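Local atomic coordinates of cell surface protein (Putative S-layer protein) (Clostridioides difficile R20291, PDB entry 5NJL), a protein that serves as a putative S-layer protein of the cell surface, has an extended three-domain fold and shows cell adhesion in vitro. Residues Glu46-Leu51 against Glu72-Ile77; Ala94-Glu99 against Gly197-Asp202; Gly121-Ala126 against Ile164-Asn169; Val219-Leu224 against Leu274-Thr279. One frame throughout, in Å; residues are numbered along the deposited sequence.

Overall arrangement
The four contacts are spread along an elongated chain, the centres of contacts 3 and 4 lying about 66 Å apart. Contacts 1, 3 and 4 are partly buried, while contact 2 is a surface contact without a buried residue. Contacts 1 and 4 each involve a strand of a mixed sheet, but differ in chemistry: contact 1 is apolar across its segments, whereas contact 4 joins parallel backbone bonding to aliphatic packing. Contact 2 pairs two short antiparallel strands where the chain leaves for, and returns from, the region holding contact 3. Those two touch through Y98 and I164. Contact 3 relies on one backbone bond and a tyrosine side chain packed against a turn.

Contact 1: residues Glu46-Leu51 against Glu72-Ile77; sequences ETLSKL and ELIVTI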
# COMPACT_ATOMS: atom_id res chain seq x y z
N GLU A 46 -21.71 0.44 0.55
CA GLU A 46 -22.40 -0.05 -0.66
C GLU A 46 -21.60 0.25 -1.91
O GLU A 46 -21.60 -0.56 -2.86
CB GLU A 46 -23.80 0.57 -0.79
CG GLU A 46 -24.80 0.03 0.23
CD GLU A 46 -25.95 1.00 0.52
OE1 GLU A 46 -26.28 1.83 -0.37
OE2 GLU A 46 -26.50 0.95 1.64
N THR A 47 -20.92 1.41 -1.91
CA THR A 47 -20.08 1.84 -3.03
C THR A 47 -18.78 2.48 -2.52
O THR A 47 -18.65 2.77 -1.33
CB THR A 47 -20.80 2.91 -3.87
OG1 THR A 47 -20.95 4.11 -3.09
CG2 THR A 47 -22.19 2.39 -4.32
N LEU A 48 -17.85 2.71 -3.44
CA LEU A 48 -16.59 3.40 -3.13
C LEU A 48 -16.77 4.84 -2.63
O LEU A 48 -15.90 5.34 -1.94
CB LEU A 48 -15.63 3.38 -4.32
CG LEU A 48 -15.03 2.01 -4.63
CD1 LEU A 48 -14.45 1.96 -6.04
CD2 LEU A 48 -13.98 1.62 -3.59
N SER A 49 -17.90 5.47 -2.94
CA SER A 49 -18.23 6.79 -2.41
C SER A 49 -18.98 6.79 -1.08
O SER A 49 -19.29 7.85 -0.56
CB SER A 49 -19.06 7.58 -3.44
OG SER A 49 -18.34 7.73 -4.64
N LYS A 50 -19.31 5.61 -0.53
CA LYS A 50 -20.07 5.54 0.71
C LYS A 50 -19.38 4.62 1.73
O LYS A 50 -20.04 3.92 2.49
CB LYS A 50 -21.50 5.08 0.42
CG LYS A 50 -22.25 5.98 -0.57
CD LYS A 50 -23.61 5.41 -0.95
CE LYS A 50 -24.64 5.59 0.15
NZ LYS A 50 -26.02 5.57 -0.39
N LEU A 51 -18.05 4.64 1.75
CA LEU A 51 -17.30 3.78 2.64
C LEU A 51 -17.28 4.36 4.05
O LEU A 51 -17.23 5.57 4.23
CB LEU A 51 -15.87 3.60 2.14
CG LEU A 51 -15.68 2.91 0.80
CD1 LEU A 51 -14.21 2.96 0.42
CD2 LEU A 51 -16.19 1.48 0.84
N GLU A 72 -24.55 -5.67 -3.53
CA GLU A 72 -23.13 -5.79 -3.24
C GLU A 72 -22.65 -4.83 -2.16
O GLU A 72 -23.31 -3.85 -1.82
CB GLU A 72 -22.32 -5.58 -4.52
CG GLU A 72 -22.51 -4.23 -5.19
CD GLU A 72 -21.85 -4.17 -6.55
OE1 GLU A 72 -22.11 -5.06 -7.40
OE2 GLU A 72 -21.08 -3.21 -6.78
N LEU A 73 -21.46 -5.15 -1.66
CA LEU A 73 -20.81 -4.44 -0.56
C LEU A 73 -19.34 -4.32 -0.96
O LEU A 73 -18.79 -5.26 -1.55
CB LEU A 73 -20.93 -5.31 0.69
CG LEU A 73 -20.93 -4.76 2.11
CD1 LEU A 73 -21.96 -3.64 2.26
CD2 LEU A 73 -21.21 -5.91 3.08
N ILE A 74 -18.71 -3.18 -0.67
CA ILE A 74 -17.29 -2.97 -0.95
C ILE A 74 -16.55 -2.95 0.38
O ILE A 74 -17.00 -2.28 1.30
CB ILE A 74 -17.06 -1.61 -1.67
CG1 ILE A 74 -17.89 -1.52 -2.97
CG2 ILE A 74 -15.58 -1.40 -1.99
CD1 ILE A 74 -17.42 -2.45 -4.06
N VAL A 75 -15.46 -3.70 0.48
CA VAL A 75 -14.59 -3.69 1.67
C VAL A 75 -13.19 -3.22 1.22
O VAL A 75 -12.62 -3.82 0.31
CB VAL A 75 -14.48 -5.09 2.30
CG1 VAL A 75 -13.56 -5.09 3.52
CG2 VAL A 75 -15.86 -5.64 2.67
N THR A 76 -12.66 -2.17 1.85
CA THR A 76 -11.25 -1.78 1.62
C THR A 76 -10.38 -2.05 2.84
O THR A 76 -10.83 -1.90 3.97
CB THR A 76 -11.11 -0.32 1.16
OG1 THR A 76 -11.43 0.58 2.22
CG2 THR A 76 -12.03 -0.06 -0.03
N ILE A 77 -9.18 -2.56 2.59
CA ILE A 77 -8.21 -2.91 3.62
C ILE A 77 -7.01 -1.99 3.40
O ILE A 77 -6.37 -2.04 2.32
CB ILE A 77 -7.81 -4.38 3.49
CG1 ILE A 77 -9.05 -5.29 3.58
CG2 ILE A 77 -6.73 -4.76 4.51
CD1 ILE A 77 -8.72 -6.76 3.48
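The 3.0 Å backbone bond from K50 N to T47 O closes a type I beta turn, T47 to K50, and this turn sets T47, L48 and L51 around I74 of the strand 72-77. Across the contact the meeting is apolar. I74 takes CG1 beside its backbone N (chi1 -57°), where CG1 lies 3.8 Å from E46 O and packs on the backbone of T47. Its other branch, CG2, meets L48 CD2 at 3.8 Å, the two side chains crossing at about a right angle. L51 divides its two methyls: CD2 stands 4.1 Å from I74 CB, and CD1 reaches T76 CG2 at 3.8 Å, tip to tip. I74 is thus touched from the start, the middle and the end of the loop. E72, the first residue of the strand, directs its carboxylate to a salt bridge with K263 of strand 258-265. The loop connects strands 40-45 and 52-54 and lies over strand 72-79, which runs between 40-45 and 204-212 in the mixed sheet; L73 and V75 pack on helix 57-65, and I77 on helix 14-25.

Contact 2: residues Ala94-Glu99 against Gly197-Asp202; sequences ATEKYE and GAKNID. With SO4 (sulfate ion), chain G; SO4 (sulfate ion), chain P.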
# COMPACT_ATOMS: atom_id res chain seq x y z
N ALA A 94 8.92 5.46 11.98
CA ALA A 94 10.30 5.03 11.70
C ALA A 94 11.04 6.11 10.91
O ALA A 94 10.41 6.95 10.24
CB ALA A 94 10.31 3.75 10.90
N THR A 95 12.37 6.08 11.02
CA THR A 95 13.21 6.93 10.17
C THR A 95 13.03 6.52 8.73
O THR A 95 13.06 5.34 8.40
CB THR A 95 14.69 6.80 10.54
OG1 THR A 95 14.83 7.06 11.93
CG2 THR A 95 15.55 7.79 9.71
N GLU A 96 12.82 7.50 7.86
CA GLU A 96 12.71 7.22 6.45
C GLU A 96 14.02 6.67 5.90
O GLU A 96 15.10 6.97 6.42
CB GLU A 96 12.23 8.48 5.69
CG GLU A 96 10.75 8.72 6.00
CD GLU A 96 10.07 9.86 5.25
OE1 GLU A 96 10.75 10.80 4.81
OE2 GLU A 96 8.81 9.81 5.18
N LYS A 97 13.92 5.86 4.86
CA LYS A 97 15.06 5.24 4.22
C LYS A 97 15.42 5.89 2.88
O LYS A 97 14.57 6.48 2.21
CB LYS A 97 14.77 3.76 4.01
CG LYS A 97 14.53 2.97 5.30
CD LYS A 97 14.14 1.55 4.95
CE LYS A 97 14.30 0.61 6.14
NZ LYS A 97 13.65 -0.69 5.81
N TYR A 98 16.69 5.76 2.49
CA TYR A 98 17.10 6.08 1.12
C TYR A 98 16.47 5.05 0.18
O TYR A 98 16.66 3.86 0.36
CB TYR A 98 18.64 6.08 0.99
CG TYR A 98 19.29 7.04 1.97
CD1 TYR A 98 19.25 8.41 1.73
CD2 TYR A 98 19.89 6.59 3.14
CE1 TYR A 98 19.83 9.30 2.61
CE2 TYR A 98 20.47 7.47 4.02
CZ TYR A 98 20.43 8.82 3.77
OH TYR A 98 20.94 9.70 4.64
N GLU A 99 15.69 5.51 -0.79
CA GLU A 99 14.93 4.59 -1.65
C GLU A 99 15.56 4.41 -3.01
O GLU A 99 15.31 3.41 -3.67
CB GLU A 99 13.48 5.07 -1.79
CG GLU A 99 12.74 4.94 -0.46
CD GLU A 99 11.29 5.36 -0.51
OE1 GLU A 99 10.92 6.25 -1.31
OE2 GLU A 99 10.51 4.80 0.29
N GLY A 197 15.00 11.90 12.54
CA GLY A 197 13.84 11.69 13.40
C GLY A 197 12.85 10.76 12.73
O GLY A 197 12.77 10.69 11.50
N ALA A 198 12.15 9.98 13.55
CA ALA A 198 11.13 9.05 13.06
C ALA A 198 9.94 9.85 12.52
O ALA A 198 9.65 10.94 12.99
CB ALA A 198 10.68 8.10 14.14
N LYS A 199 9.32 9.32 11.48
CA LYS A 199 8.15 9.92 10.87
C LYS A 199 7.07 8.87 10.79
O LYS A 199 7.36 7.69 10.72
CB LYS A 199 8.48 10.40 9.46
CG LYS A 199 9.41 11.63 9.43
CD LYS A 199 9.41 12.24 8.03
CE LYS A 199 10.41 13.38 7.88
NZ LYS A 199 10.26 14.41 8.95
N ASN A 200 5.83 9.32 10.78
CA ASN A 200 4.69 8.42 10.64
C ASN A 200 4.81 7.65 9.33
O ASN A 200 5.02 8.25 8.28
CB ASN A 200 3.37 9.23 10.68
CG ASN A 200 2.14 8.35 10.83
OD1 ASN A 200 2.17 7.32 11.51
ND2 ASN A 200 1.06 8.75 10.20
N ILE A 201 4.73 6.32 9.39
CA ILE A 201 4.83 5.51 8.18
C ILE A 201 3.53 5.69 7.37
O ILE A 201 2.44 5.72 7.95
CB ILE A 201 5.04 4.02 8.50
CG1 ILE A 201 6.37 3.82 9.28
CG2 ILE A 201 5.05 3.19 7.23
CD1 ILE A 201 6.46 2.50 9.99
N ASP A 202 3.66 5.84 6.05
CA ASP A 202 2.49 6.14 5.21
C ASP A 202 1.57 4.93 5.11
O ASP A 202 2.05 3.76 5.09
CB ASP A 202 2.90 6.52 3.78
CG ASP A 202 3.65 7.87 3.69
OD1 ASP A 202 3.65 8.67 4.66
OD2 ASP A 202 4.21 8.12 2.61
S SO4 G . 5.23 12.91 10.63
O1 SO4 G . 3.76 13.08 10.75
O2 SO4 G . 5.81 12.65 11.97
O3 SO4 G . 5.49 11.79 9.71
O4 SO4 G . 5.84 14.15 10.07
S SO4 P . 14.88 15.49 12.34
O1 SO4 P . 14.31 15.69 10.98
O2 SO4 P . 13.81 15.06 13.28
O3 SO4 P . 15.44 16.77 12.84
O4 SO4 P . 15.94 14.46 12.27
O HOH W 1 13.03 10.19 8.79
O HOH W 2 7.21 8.10 6.62
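A94 and K199 form an antiparallel hydrogen-bonded pair. K199 N gives A94 O a 2.9 Å bond that is nearly straight (175°) but comes from above the carbonyl plane, and A94 N returns one of 3.0 Å to K199 O (165°). A water extends the bridge toward G197, accepting from E96 N and donating to G197 O, and a second water lies between E96 OE2 and N200 O. Side-chain packing around this single bridge is sparse. A94 CB touches I201 CD1 at 4.1 Å, and A198 CB lies 3.8 Å from A94 C. E96 and K199 cross obliquely, the carboxylate carbon CD of E96 being 3.7 Å from CD of K199. Beyond that point the lysine bends (chi4 -52°), and its NZ ends 5.5 Å from E96 OE1, too far for a salt bridge. T95 OG1 is held by A196 O. Sulfates, probably from the crystallisation liquor, accept from G197 N and N200 N. Strands 93-94 and 199-200 join residues about 100 positions apart, and the chemistry suggests a junction held mainly by the two main-chain bonds, with a water bridging E96 N and G197 O and opposite charges adding at most long-range attraction.

Contact 3: residues Gly121-Ala126 against Ile164-Asn169; sequences GIYKVA and IDLTAN. With SO4 (sulfate ion), chain M.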
# COMPACT_ATOMS: atom_id res chain seq x y z
N GLY A 121 26.50 18.92 16.73
CA GLY A 121 26.84 17.51 16.69
C GLY A 121 28.23 17.29 16.11
O GLY A 121 29.18 17.99 16.47
N ILE A 122 28.31 16.38 15.14
CA ILE A 122 29.59 15.97 14.57
C ILE A 122 30.26 17.14 13.83
O ILE A 122 31.47 17.31 13.92
CB ILE A 122 29.44 14.72 13.68
CG1 ILE A 122 29.03 13.53 14.55
CG2 ILE A 122 30.74 14.40 12.93
CD1 ILE A 122 28.63 12.28 13.78
N TYR A 123 29.46 17.98 13.17
CA TYR A 123 30.00 19.11 12.43
C TYR A 123 30.84 20.08 13.27
O TYR A 123 31.75 20.71 12.73
CB TYR A 123 28.89 19.92 11.78
CG TYR A 123 28.07 19.21 10.73
CD1 TYR A 123 28.57 19.03 9.44
CD2 TYR A 123 26.76 18.82 11.00
CE1 TYR A 123 27.80 18.41 8.47
CE2 TYR A 123 25.97 18.20 10.03
CZ TYR A 123 26.49 18.00 8.77
OH TYR A 123 25.72 17.40 7.81
N LYS A 124 30.53 20.19 14.56
CA LYS A 124 31.27 21.05 15.48
C LYS A 124 32.71 20.59 15.72
O LYS A 124 33.59 21.41 15.88
CB LYS A 124 30.55 21.11 16.83
CG LYS A 124 31.08 22.18 17.78
CD LYS A 124 30.22 22.25 19.03
CE LYS A 124 30.75 23.28 20.02
NZ LYS A 124 30.74 24.67 19.48
N VAL A 125 32.92 19.28 15.76
CA VAL A 125 34.19 18.70 16.18
C VAL A 125 34.95 17.99 15.07
O VAL A 125 36.05 17.48 15.32
CB VAL A 125 33.97 17.74 17.37
CG1 VAL A 125 33.43 18.53 18.55
CG2 VAL A 125 33.05 16.55 16.99
N ALA A 126 34.38 17.93 13.86
CA ALA A 126 34.99 17.20 12.74
C ALA A 126 34.84 17.91 11.41
O ALA A 126 33.80 18.57 11.18
CB ALA A 126 34.40 15.80 12.66
N ILE A 164 20.51 9.36 7.73
CA ILE A 164 21.42 9.66 8.82
C ILE A 164 21.39 11.17 9.12
O ILE A 164 20.90 11.96 8.31
CB ILE A 164 22.84 9.04 8.62
CG1 ILE A 164 23.45 9.28 7.25
CG2 ILE A 164 22.81 7.54 8.81
CD1 ILE A 164 23.56 10.72 6.90
N ASP A 165 21.90 11.55 10.28
CA ASP A 165 21.90 12.95 10.72
C ASP A 165 23.18 13.18 11.50
O ASP A 165 23.33 12.63 12.59
CB ASP A 165 20.65 13.17 11.58
CG ASP A 165 20.50 14.60 12.10
OD1 ASP A 165 21.35 15.51 11.86
OD2 ASP A 165 19.48 14.79 12.80
N LEU A 166 24.08 13.98 10.94
CA LEU A 166 25.38 14.24 11.57
C LEU A 166 25.29 15.21 12.76
O LEU A 166 26.28 15.37 13.49
CB LEU A 166 26.38 14.74 10.54
CG LEU A 166 26.65 13.80 9.37
CD1 LEU A 166 27.63 14.41 8.39
CD2 LEU A 166 27.15 12.46 9.86
N THR A 167 24.12 15.85 12.97
CA THR A 167 23.88 16.60 14.20
C THR A 167 23.46 15.72 15.37
O THR A 167 23.54 16.16 16.51
CB THR A 167 22.82 17.73 14.02
OG1 THR A 167 21.52 17.15 13.85
CG2 THR A 167 23.14 18.58 12.83
N ALA A 168 23.02 14.49 15.11
CA ALA A 168 22.65 13.54 16.15
C ALA A 168 23.88 12.79 16.70
O ALA A 168 24.91 12.65 16.05
CB ALA A 168 21.63 12.54 15.63
N ASN A 169 23.71 12.27 17.90
CA ASN A 169 24.73 11.49 18.56
C ASN A 169 24.98 10.19 17.81
O ASN A 169 24.04 9.43 17.57
CB ASN A 169 24.29 11.14 19.99
CG ASN A 169 24.30 12.33 20.93
OD1 ASN A 169 24.58 13.45 20.55
ND2 ASN A 169 24.04 12.07 22.21
S SO4 M . 26.80 19.79 20.01
O1 SO4 M . 25.50 20.24 19.45
O2 SO4 M . 27.09 20.53 21.25
O3 SO4 M . 26.76 18.34 20.29
O4 SO4 M . 27.89 20.06 19.04
O HOH W 3 23.40 16.08 8.68
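I122 N donates to L166 O at 2.8 Å, nearly in line with the carbonyl bond. The same oxygen has I122 CB at 3.2 Å, so I122 meets it with both its N-H and its side chain, at the start of a short, weakly bonded helix of about 122-125. Just before it, G121 CA makes a CA-H...O contact with T167 O (3.6 Å); its phi of 54° suits glycine, and the lack of a side chain allows this close approach. L166 is the most covered residue, and the Y123 ring packs against it. The two side chains cross at about a right angle, with Y123 CE2 3.5 Å from L166 CB, while T167 CG2 sits at the ring edge, close to its plane. L166 is modelled in two conformers, which leaves the reach of its methyls less certain. A water in the plane of the ring is 2.8 Å from Y123 OH and accepts from L166 N.

Further out, D165 OD1 receives T167 OG1 at 2.6 Å on the syn side and T167 N at 3.0 Å, both from the same face of the carboxylate, which adds an Asx turn to the beta turn closed by A168 N to D165 O. K146 NZ binds Y123 O, and I111 of helix 101-115 and V128 of strand 126-133 touch both Y123 and L166. A sulfate, probably from the crystallisation liquor, accepts from G121 N. The 164-169 side is thus an Asx turn set within a type I beta turn, D165 to A168, presenting its L166 carbonyl to the amino end of a short helix.

Contact 4: residues Val219-Leu224 against Leu274-Thr279; sequences VSPQDL and LTVEST. With SO4 (sulfate ion), chain T.
V219 pairs with V276 in parallel, bonded through both its N and its O to the one neighbouring strand, to the residues before and after V276: V219 N donates to T275 O at 2.8 Å (164°), and E277 N donates to V219 O at 3.0 Å (169°). V219 CG1 meets L274 CD1 at 3.7 Å, the two side chains crossing at about a right angle, while CG2, between the backbone N and the carbonyl carbon, comes within 3.9 Å of V276 CG2. V276 touches both ends of 219-224. Its CG1, anti to the backbone N (chi1 -176°), packs on the backbone N and CA of P221, and its CG2 reaches L224 CD1, tip to tip, at 3.7 Å. Strand 215-219 is an outermost strand of a mixed four-stranded sheet, next to 271-278, and V219 is its last residue before the chain lifts away into helix 221-224. S220 takes the N-cap position there, its OG accepting from D223 N at 3.3 Å, and P221 opens the helix's first turn. The proline ring touches the end of the strand through CD and CG, with P221 CD 3.4 Å from E277 O and 3.6 Å from S278 CB. S278 OG itself is bonded to N280 O. Helix 281-291 packs against these residues, bringing A287 to P221, L284 to S278 and L291 to L224. Helix 232-238 adds V237 against L274 and K233 against L224, and strand 258-265 flanks 271-278 on its other edge, with F260 touching V276.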
# COMPACT_ATOMS: atom_id res chain seq x y z
N VAL A 219 -18.94 -13.97 -19.95
CA VAL A 219 -19.15 -14.48 -21.30
C VAL A 219 -18.67 -13.47 -22.34
O VAL A 219 -18.33 -12.34 -22.01
CB VAL A 219 -20.65 -14.80 -21.55
CG1 VAL A 219 -21.12 -15.90 -20.61
CG2 VAL A 219 -21.53 -13.55 -21.38
N SER A 220 -18.65 -13.90 -23.60
CA SER A 220 -18.37 -13.01 -24.74
C SER A 220 -19.69 -12.47 -25.28
O SER A 220 -20.73 -13.06 -25.00
CB SER A 220 -17.63 -13.78 -25.85
OG SER A 220 -18.38 -14.91 -26.27
N PRO A 221 -19.67 -11.36 -26.05
CA PRO A 221 -20.92 -10.87 -26.65
C PRO A 221 -21.48 -11.84 -27.70
O PRO A 221 -22.69 -11.89 -27.90
CB PRO A 221 -20.52 -9.54 -27.31
CG PRO A 221 -19.04 -9.62 -27.48
CD PRO A 221 -18.52 -10.50 -26.38
N GLN A 222 -20.57 -12.58 -28.33
CA GLN A 222 -20.89 -13.64 -29.29
C GLN A 222 -21.76 -14.72 -28.65
O GLN A 222 -22.67 -15.24 -29.30
CB GLN A 222 -19.62 -14.28 -29.88
CG GLN A 222 -18.79 -13.38 -30.79
CD GLN A 222 -17.79 -12.50 -30.05
OE1 GLN A 222 -17.09 -12.95 -29.15
NE2 GLN A 222 -17.72 -11.23 -30.43
N ASP A 223 -21.48 -15.04 -27.38
CA ASP A 223 -22.28 -16.00 -26.61
C ASP A 223 -23.76 -15.61 -26.56
O ASP A 223 -24.64 -16.47 -26.52
CB ASP A 223 -21.71 -16.12 -25.19
CG ASP A 223 -22.37 -17.21 -24.39
OD1 ASP A 223 -22.77 -18.23 -24.98
OD2 ASP A 223 -22.48 -17.06 -23.16
N LEU A 224 -24.03 -14.30 -26.54
CA LEU A 224 -25.39 -13.74 -26.43
C LEU A 224 -26.01 -13.20 -27.71
O LEU A 224 -27.25 -13.07 -27.80
CB LEU A 224 -25.38 -12.61 -25.41
CG LEU A 224 -24.75 -12.92 -24.05
CD1 LEU A 224 -24.91 -11.72 -23.13
CD2 LEU A 224 -25.35 -14.19 -23.45
N LEU A 274 -24.00 -11.50 -14.80
CA LEU A 274 -23.31 -11.95 -15.97
C LEU A 274 -22.43 -10.79 -16.42
O LEU A 274 -22.93 -9.70 -16.68
CB LEU A 274 -24.35 -12.30 -17.03
CG LEU A 274 -23.88 -13.05 -18.27
CD1 LEU A 274 -22.96 -14.22 -17.92
CD2 LEU A 274 -25.11 -13.52 -19.05
N THR A 275 -21.14 -11.05 -16.50
CA THR A 275 -20.20 -10.09 -17.08
C THR A 275 -20.04 -10.41 -18.57
O THR A 275 -19.75 -11.54 -18.94
CB THR A 275 -18.85 -10.16 -16.33
OG1 THR A 275 -19.08 -9.87 -14.95
CG2 THR A 275 -17.86 -9.16 -16.89
N VAL A 276 -20.27 -9.41 -19.41
CA VAL A 276 -20.09 -9.55 -20.86
C VAL A 276 -18.87 -8.72 -21.30
O VAL A 276 -18.93 -7.48 -21.30
CB VAL A 276 -21.35 -9.09 -21.61
CG1 VAL A 276 -21.19 -9.33 -23.12
CG2 VAL A 276 -22.59 -9.79 -21.06
N GLU A 277 -17.79 -9.41 -21.68
CA GLU A 277 -16.52 -8.75 -22.01
C GLU A 277 -16.00 -9.09 -23.40
O GLU A 277 -16.17 -10.21 -23.89
CB GLU A 277 -15.46 -9.06 -20.94
CG GLU A 277 -14.82 -10.44 -21.00
CD GLU A 277 -13.92 -10.71 -19.81
OE1 GLU A 277 -13.39 -11.84 -19.72
OE2 GLU A 277 -13.74 -9.81 -18.96
N SER A 278 -15.34 -8.09 -24.00
CA SER A 278 -14.84 -8.15 -25.37
C SER A 278 -13.73 -7.12 -25.62
O SER A 278 -13.86 -5.94 -25.24
CB SER A 278 -15.99 -7.87 -26.34
OG SER A 278 -15.61 -8.13 -27.68
N THR A 279 -12.65 -7.55 -26.28
CA THR A 279 -11.64 -6.63 -26.84
C THR A 279 -12.29 -5.68 -27.87
O THR A 279 -12.02 -4.48 -27.88
CB THR A 279 -10.45 -7.38 -27.47
OG1 THR A 279 -10.94 -8.37 -28.38
CG2 THR A 279 -9.61 -8.07 -26.41
S SO4 T . -11.06 -7.24 -32.10
O1 SO4 T . -12.20 -6.96 -33.01
O2 SO4 T . -11.29 -6.54 -30.82
O3 SO4 T . -10.94 -8.69 -31.86
O4 SO4 T . -9.80 -6.74 -32.71